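Local coordinates for protein prophenoloxidase b (Marsupenaeus japonicus, PDB 3WKY) that is a copper-dependent phenoloxidase precursor of crustacean hemolymph, probably oxidising monophenols and o-diphenols at a dinuclear copper-dioxygen centre once activated, at residues W189-H203 and A383-R395. Numbering follows the deposited sequence.
Sequences WREDMNLNSFHWHWH and AVETAVRDPVFFR. With CUO (Cu2-o2 cluster), chain J.
H199 turns the two ends of its imidazole to different tasks: NE2 binds CU1 of the copper-dioxygen cluster at 2.2 Å, while ND1 gives its hydrogen to the backbone O of V384 at 2.7 Å. This second bond is nearly straight (167°) and lies in both the ring plane and the carbonyl plane, on a lone pair; together with the copper bond it should hold the ring's rotation about CB-CG. With CG anti to the backbone N (chi1 -163°), the ring reaches across to the 383-395 segment, where V388 CG2 rests over one face in a CH-pi contact, 3.9 Å from the centroid. F393 sets its edge toward H199 in an offset edge-to-face pair, planes at 89°, and also brings CE1 to 3.2 Å from O2 of the cluster. H203 supplies a second ligand to CU1 and packs its ring against V384 CG1. At the N-terminal end of the same segment, R190 bends in mid-chain, which lays P391 CB over the guanidinium face; CG packs on F394 CE2 (3.7 Å), and NE donates at 3.0 Å to the backbone O of R389 from above the carbonyl plane. NH1 and NH2 hydrogen-bond Y233 OH and the backbone O of E183. Replacing R190 by alanine is likely to cost the R389 carbonyl its guanidinium donor and open a gap against P391 and F394. The E191 carboxylate stacks flat on the R389 guanidinium, a long salt bridge of charges alone, while Y259 hydrogen-bonds OE2. Three histidines, H199, H203 and H226, on one copper of a dinuclear centre mark the type 3 copper site, here with the V384 carbonyl and F393 as second shell.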
loop_
_atom_site.group_PDB
_atom_site.type_symbol
_atom_site.label_atom_id
_atom_site.label_comp_id
_atom_site.label_asym_id
_atom_site.label_seq_id
_atom_site.Cartn_x
_atom_site.Cartn_y
_atom_site.Cartn_z
ATOM N N TRP A 189 -23.074 -26.192 12.182
ATOM C CA TRP A 189 -22.165 -27.329 12.231
ATOM C C TRP A 189 -20.966 -26.988 13.108
ATOM O O TRP A 189 -20.616 -27.754 14.010
ATOM C CB TRP A 189 -21.745 -27.690 10.804
ATOM C CG TRP A 189 -21.186 -29.086 10.559
ATOM C CD1 TRP A 189 -21.899 -30.213 10.225
ATOM C CD2 TRP A 189 -19.801 -29.474 10.556
ATOM N NE1 TRP A 189 -21.037 -31.278 10.029
ATOM C CE2 TRP A 189 -19.747 -30.854 10.234
ATOM C CE3 TRP A 189 -18.598 -28.790 10.796
ATOM C CZ2 TRP A 189 -18.538 -31.563 10.154
ATOM C CZ3 TRP A 189 -17.404 -29.489 10.722
ATOM C CH2 TRP A 189 -17.380 -30.858 10.386
ATOM N N ARG A 190 -20.346 -25.827 12.876
ATOM C CA ARG A 190 -19.208 -25.416 13.694
ATOM C C ARG A 190 -19.585 -25.274 15.176
ATOM O O ARG A 190 -18.776 -25.554 16.062
ATOM C CB ARG A 190 -18.623 -24.079 13.187
ATOM C CG ARG A 190 -17.936 -24.153 11.813
ATOM C CD ARG A 190 -17.019 -22.920 11.628
ATOM N NE ARG A 190 -17.828 -21.719 11.837
ATOM C CZ ARG A 190 -18.393 -21.016 10.855
ATOM N NH1 ARG A 190 -18.167 -21.322 9.580
ATOM N NH2 ARG A 190 -19.158 -19.974 11.149
ATOM N N GLU A 191 -20.812 -24.842 15.443
ATOM C CA GLU A 191 -21.246 -24.590 16.814
ATOM C C GLU A 191 -21.960 -25.791 17.445
ATOM O O GLU A 191 -22.353 -25.739 18.606
ATOM C CB GLU A 191 -22.115 -23.329 16.863
ATOM C CG GLU A 191 -21.300 -22.053 16.524
ATOM C CD GLU A 191 -22.147 -20.799 16.357
ATOM O OE1 GLU A 191 -23.377 -20.854 16.581
ATOM O OE2 GLU A 191 -21.573 -19.739 16.006
ATOM N N ASP A 192 -22.087 -26.876 16.685
ATOM C CA ASP A 192 -22.737 -28.097 17.183
ATOM C C ASP A 192 -22.117 -28.501 18.519
ATOM O O ASP A 192 -20.903 -28.685 18.620
ATOM C CB ASP A 192 -22.589 -29.231 16.163
ATOM C CG ASP A 192 -23.280 -30.522 16.608
ATOM O OD1 ASP A 192 -22.811 -31.153 17.577
ATOM O OD2 ASP A 192 -24.278 -30.916 15.976
ATOM N N MET A 193 -22.937 -28.600 19.563
ATOM C CA MET A 193 -22.377 -28.823 20.898
ATOM C C MET A 193 -21.667 -30.168 21.031
ATOM O O MET A 193 -20.689 -30.289 21.775
ATOM C CB MET A 193 -23.443 -28.628 21.989
ATOM C CG MET A 193 -24.575 -29.637 21.974
ATOM S SD MET A 193 -25.743 -29.240 23.306
ATOM C CE MET A 193 -26.172 -27.541 22.885
ATOM N N ASN A 194 -22.133 -31.175 20.296
ATOM C CA ASN A 194 -21.481 -32.476 20.331
ATOM C C ASN A 194 -20.122 -32.456 19.630
ATOM O O ASN A 194 -19.178 -33.128 20.053
ATOM C CB ASN A 194 -22.379 -33.540 19.703
ATOM C CG ASN A 194 -23.655 -33.767 20.495
ATOM O OD1 ASN A 194 -23.635 -33.825 21.722
ATOM N ND2 ASN A 194 -24.776 -33.884 19.790
ATOM N N LEU A 195 -20.019 -31.684 18.556
ATOM C CA LEU A 195 -18.744 -31.575 17.851
ATOM C C LEU A 195 -17.708 -30.853 18.699
ATOM O O LEU A 195 -16.542 -31.266 18.771
ATOM C CB LEU A 195 -18.930 -30.850 16.520
ATOM C CG LEU A 195 -17.678 -30.817 15.640
ATOM C CD1 LEU A 195 -17.258 -32.231 15.235
ATOM C CD2 LEU A 195 -17.940 -29.970 14.400
ATOM N N ASN A 196 -18.128 -29.756 19.327
ATOM C CA ASN A 196 -17.244 -29.036 20.229
ATOM C C ASN A 196 -16.830 -29.881 21.437
ATOM O O ASN A 196 -15.682 -29.820 21.866
ATOM C CB ASN A 196 -17.871 -27.705 20.661
ATOM C CG ASN A 196 -17.772 -26.650 19.582
ATOM O OD1 ASN A 196 -16.798 -25.888 19.537
ATOM N ND2 ASN A 196 -18.767 -26.603 18.695
ATOM N N SER A 197 -17.755 -30.681 21.962
ATOM C CA SER A 197 -17.425 -31.601 23.058
ATOM C C SER A 197 -16.461 -32.699 22.622
ATOM O O SER A 197 -15.566 -33.075 23.376
ATOM C CB SER A 197 -18.698 -32.226 23.638
ATOM O OG SER A 197 -19.498 -31.219 24.233
ATOM N N PHE A 198 -16.656 -33.216 21.413
ATOM C CA PHE A 198 -15.733 -34.201 20.848
ATOM C C PHE A 198 -14.318 -33.622 20.790
ATOM O O PHE A 198 -13.335 -34.286 21.115
ATOM C CB PHE A 198 -16.202 -34.635 19.460
ATOM C CG PHE A 198 -15.127 -35.281 18.629
ATOM C CD1 PHE A 198 -14.653 -36.551 18.946
ATOM C CD2 PHE A 198 -14.593 -34.619 17.528
ATOM C CE1 PHE A 198 -13.662 -37.150 18.184
ATOM C CE2 PHE A 198 -13.601 -35.215 16.750
ATOM C CZ PHE A 198 -13.136 -36.479 17.077
ATOM N N HIS A 199 -14.212 -32.363 20.379
ATOM C CA HIS A 199 -12.914 -31.729 20.318
ATOM C C HIS A 199 -12.236 -31.658 21.704
ATOM O O HIS A 199 -11.042 -31.926 21.845
ATOM C CB HIS A 199 -13.071 -30.335 19.711
ATOM C CG HIS A 199 -11.794 -29.750 19.243
ATOM N ND1 HIS A 199 -11.229 -28.634 19.817
ATOM C CD2 HIS A 199 -10.953 -30.132 18.253
ATOM C CE1 HIS A 199 -10.098 -28.351 19.205
ATOM N NE2 HIS A 199 -9.923 -29.235 18.242
ATOM N N TRP A 200 -13.002 -31.290 22.723
ATOM C CA TRP A 200 -12.526 -31.334 24.110
ATOM C C TRP A 200 -12.053 -32.752 24.479
ATOM O O TRP A 200 -10.934 -32.944 24.972
ATOM C CB TRP A 200 -13.667 -30.858 25.013
ATOM C CG TRP A 200 -13.621 -31.145 26.509
ATOM C CD1 TRP A 200 -14.044 -32.292 27.144
ATOM C CD2 TRP A 200 -13.259 -30.224 27.556
ATOM N NE1 TRP A 200 -13.920 -32.150 28.512
ATOM C CE2 TRP A 200 -13.451 -30.890 28.790
ATOM C CE3 TRP A 200 -12.785 -28.903 27.568
ATOM C CZ2 TRP A 200 -13.166 -30.287 30.020
ATOM C CZ3 TRP A 200 -12.500 -28.298 28.804
ATOM C CH2 TRP A 200 -12.695 -28.995 30.009
ATOM N N HIS A 201 -12.904 -33.739 24.227
ATOM C CA HIS A 201 -12.538 -35.123 24.524
ATOM C C HIS A 201 -11.280 -35.571 23.808
ATOM O O HIS A 201 -10.413 -36.232 24.404
ATOM C CB HIS A 201 -13.701 -36.068 24.229
ATOM C CG HIS A 201 -14.710 -36.107 25.330
ATOM N ND1 HIS A 201 -14.551 -36.900 26.450
ATOM C CD2 HIS A 201 -15.879 -35.445 25.499
ATOM C CE1 HIS A 201 -15.583 -36.725 27.258
ATOM N NE2 HIS A 201 -16.402 -35.847 26.708
ATOM N N TRP A 202 -11.169 -35.217 22.531
ATOM C CA TRP A 202 -9.997 -35.648 21.781
ATOM C C TRP A 202 -8.726 -35.136 22.440
ATOM O O TRP A 202 -7.747 -35.872 22.615
ATOM C CB TRP A 202 -10.056 -35.234 20.296
ATOM C CG TRP A 202 -8.964 -35.940 19.540
ATOM C CD1 TRP A 202 -9.059 -37.148 18.886
ATOM C CD2 TRP A 202 -7.594 -35.541 19.452
ATOM N NE1 TRP A 202 -7.827 -37.501 18.372
ATOM C CE2 TRP A 202 -6.913 -36.528 18.711
ATOM C CE3 TRP A 202 -6.872 -34.432 19.926
ATOM C CZ2 TRP A 202 -5.542 -36.443 18.430
ATOM C CZ3 TRP A 202 -5.514 -34.349 19.646
ATOM C CH2 TRP A 202 -4.865 -35.344 18.903
ATOM N N HIS A 203 -8.722 -33.859 22.805
ATOM C CA HIS A 203 -7.512 -33.281 23.345
ATOM C C HIS A 203 -7.226 -33.689 24.777
ATOM O O HIS A 203 -6.097 -33.570 25.235
ATOM C CB HIS A 203 -7.531 -31.766 23.210
ATOM C CG HIS A 203 -7.197 -31.313 21.830
ATOM N ND1 HIS A 203 -5.905 -31.285 21.356
ATOM C CD2 HIS A 203 -7.988 -30.902 20.813
ATOM C CE1 HIS A 203 -5.911 -30.860 20.106
ATOM N NE2 HIS A 203 -7.160 -30.628 19.756
ATOM N N ALA A 383 -9.453 -22.129 23.468
ATOM C CA ALA A 383 -9.970 -23.226 24.311
ATOM C C ALA A 383 -10.488 -24.379 23.468
ATOM O O ALA A 383 -11.165 -24.145 22.471
ATOM C CB ALA A 383 -11.080 -22.706 25.212
ATOM N N VAL A 384 -10.210 -25.622 23.871
ATOM C CA VAL A 384 -10.573 -26.757 23.016
ATOM C C VAL A 384 -12.064 -26.993 22.909
ATOM O O VAL A 384 -12.537 -27.536 21.909
ATOM C CB VAL A 384 -9.855 -28.084 23.413
ATOM C CG1 VAL A 384 -8.371 -28.010 23.075
ATOM C CG2 VAL A 384 -10.044 -28.387 24.895
ATOM N N GLU A 385 -12.815 -26.613 23.935
ATOM C CA GLU A 385 -14.249 -26.864 23.895
ATOM C C GLU A 385 -15.007 -25.799 23.111
ATOM O O GLU A 385 -16.207 -25.954 22.867
ATOM C CB GLU A 385 -14.834 -27.049 25.309
ATOM C CG GLU A 385 -14.921 -25.776 26.162
ATOM C CD GLU A 385 -13.601 -25.340 26.782
ATOM O OE1 GLU A 385 -12.512 -25.833 26.400
ATOM O OE2 GLU A 385 -13.649 -24.478 27.680
ATOM N N THR A 386 -14.314 -24.734 22.691
ATOM C CA THR A 386 -14.971 -23.659 21.936
ATOM C C THR A 386 -14.351 -23.318 20.565
ATOM O O THR A 386 -14.988 -22.641 19.759
ATOM C CB THR A 386 -15.006 -22.332 22.746
ATOM O OG1 THR A 386 -13.672 -21.969 23.126
ATOM C CG2 THR A 386 -15.895 -22.461 23.999
ATOM N N ALA A 387 -13.119 -23.754 20.311
ATOM C CA ALA A 387 -12.372 -23.276 19.134
ATOM C C ALA A 387 -13.022 -23.622 17.798
ATOM O O ALA A 387 -12.987 -22.823 16.860
ATOM C CB ALA A 387 -10.924 -23.766 19.165
ATOM N N VAL A 388 -13.640 -24.803 17.713
ATOM C CA VAL A 388 -14.276 -25.249 16.464
ATOM C C VAL A 388 -15.401 -24.304 15.986
ATOM O O VAL A 388 -15.676 -24.215 14.788
ATOM C CB VAL A 388 -14.762 -26.714 16.604
ATOM C CG1 VAL A 388 -15.584 -27.171 15.386
ATOM C CG2 VAL A 388 -13.554 -27.630 16.791
ATOM N N ARG A 389 -16.021 -23.575 16.911
ATOM C CA ARG A 389 -17.048 -22.586 16.568
ATOM C C ARG A 389 -16.571 -21.538 15.556
ATOM O O ARG A 389 -17.353 -21.063 14.732
ATOM C CB ARG A 389 -17.519 -21.833 17.826
ATOM C CG ARG A 389 -18.228 -22.705 18.885
ATOM C CD ARG A 389 -18.555 -21.874 20.137
ATOM N NE ARG A 389 -19.451 -20.746 19.863
ATOM C CZ ARG A 389 -20.775 -20.772 20.032
ATOM N NH1 ARG A 389 -21.383 -21.880 20.451
ATOM N NH2 ARG A 389 -21.494 -19.689 19.774
ATOM N N ASP A 390 -15.296 -21.163 15.645
ATOM C CA ASP A 390 -14.762 -20.014 14.897
ATOM C C ASP A 390 -14.413 -20.447 13.481
ATOM O O ASP A 390 -13.703 -21.435 13.302
ATOM C CB ASP A 390 -13.503 -19.502 15.622
ATOM C CG ASP A 390 -13.064 -18.114 15.176
ATOM O OD1 ASP A 390 -13.155 -17.794 13.967
ATOM O OD2 ASP A 390 -12.580 -17.343 16.042
ATOM N N PRO A 391 -14.915 -19.725 12.452
ATOM C CA PRO A 391 -14.513 -20.114 11.089
ATOM C C PRO A 391 -12.995 -20.166 10.899
ATOM O O PRO A 391 -12.503 -20.957 10.086
ATOM C CB PRO A 391 -15.148 -19.030 10.196
ATOM C CG PRO A 391 -15.455 -17.857 11.165
ATOM C CD PRO A 391 -15.827 -18.563 12.451
ATOM N N VAL A 392 -12.253 -19.345 11.640
ATOM C CA VAL A 392 -10.806 -19.357 11.472
ATOM C C VAL A 392 -10.173 -20.653 11.979
ATOM O O VAL A 392 -9.051 -20.982 11.595
ATOM C CB VAL A 392 -10.120 -18.122 12.105
ATOM C CG1 VAL A 392 -9.827 -18.348 13.604
ATOM C CG2 VAL A 392 -8.830 -17.812 11.365
ATOM N N PHE A 393 -10.883 -21.392 12.830
ATOM C CA PHE A 393 -10.400 -22.721 13.225
ATOM C C PHE A 393 -10.071 -23.553 11.991
ATOM O O PHE A 393 -9.030 -24.245 11.919
ATOM C CB PHE A 393 -11.455 -23.463 14.050
ATOM C CG PHE A 393 -11.031 -24.857 14.440
ATOM C CD1 PHE A 393 -10.303 -25.070 15.603
ATOM C CD2 PHE A 393 -11.327 -25.946 13.618
ATOM C CE1 PHE A 393 -9.889 -26.360 15.954
ATOM C CE2 PHE A 393 -10.920 -27.242 13.953
ATOM C CZ PHE A 393 -10.193 -27.449 15.126
ATOM N N PHE A 394 -10.971 -23.508 11.022
ATOM C CA PHE A 394 -10.818 -24.368 9.858
ATOM C C PHE A 394 -9.816 -23.805 8.857
ATOM O O PHE A 394 -9.188 -24.553 8.118
ATOM C CB PHE A 394 -12.181 -24.685 9.246
ATOM C CG PHE A 394 -13.023 -25.555 10.132
ATOM C CD1 PHE A 394 -12.943 -26.945 10.041
ATOM C CD2 PHE A 394 -13.855 -24.989 11.096
ATOM C CE1 PHE A 394 -13.696 -27.760 10.892
ATOM C CE2 PHE A 394 -14.609 -25.787 11.946
ATOM C CZ PHE A 394 -14.538 -27.180 11.833
ATOM N N ARG A 395 -9.627 -22.491 8.856
ATOM C CA ARG A 395 -8.561 -21.934 8.045
ATOM C C ARG A 395 -7.205 -22.317 8.644
ATOM O O ARG A 395 -6.262 -22.631 7.916
ATOM C CB ARG A 395 -8.703 -20.399 7.941
ATOM C CG ARG A 395 -10.011 -19.941 7.259
ATOM C CD ARG A 395 -9.856 -18.519 6.661
ATOM N NE ARG A 395 -8.759 -18.508 5.689
ATOM C CZ ARG A 395 -8.061 -17.431 5.339
ATOM N NH1 ARG A 395 -8.326 -16.247 5.890
ATOM N NH2 ARG A 395 -7.080 -17.545 4.448
HETATM CU CU1 CUO J . -7.834 -29.708 17.783
HETATM CU CU2 CUO J . -5.996 -26.820 16.662
HETATM O O1 CUO J . -6.299 -28.429 17.781
HETATM O O2 CUO J . -7.643 -27.468 17.937
HETATM O O HOH W 1 -19.862 -20.431 14.013
HETATM O O HOH W 2 -20.754 -24.653 20.682
HETATM O O HOH W 3 -14.182 -26.826 19.851
#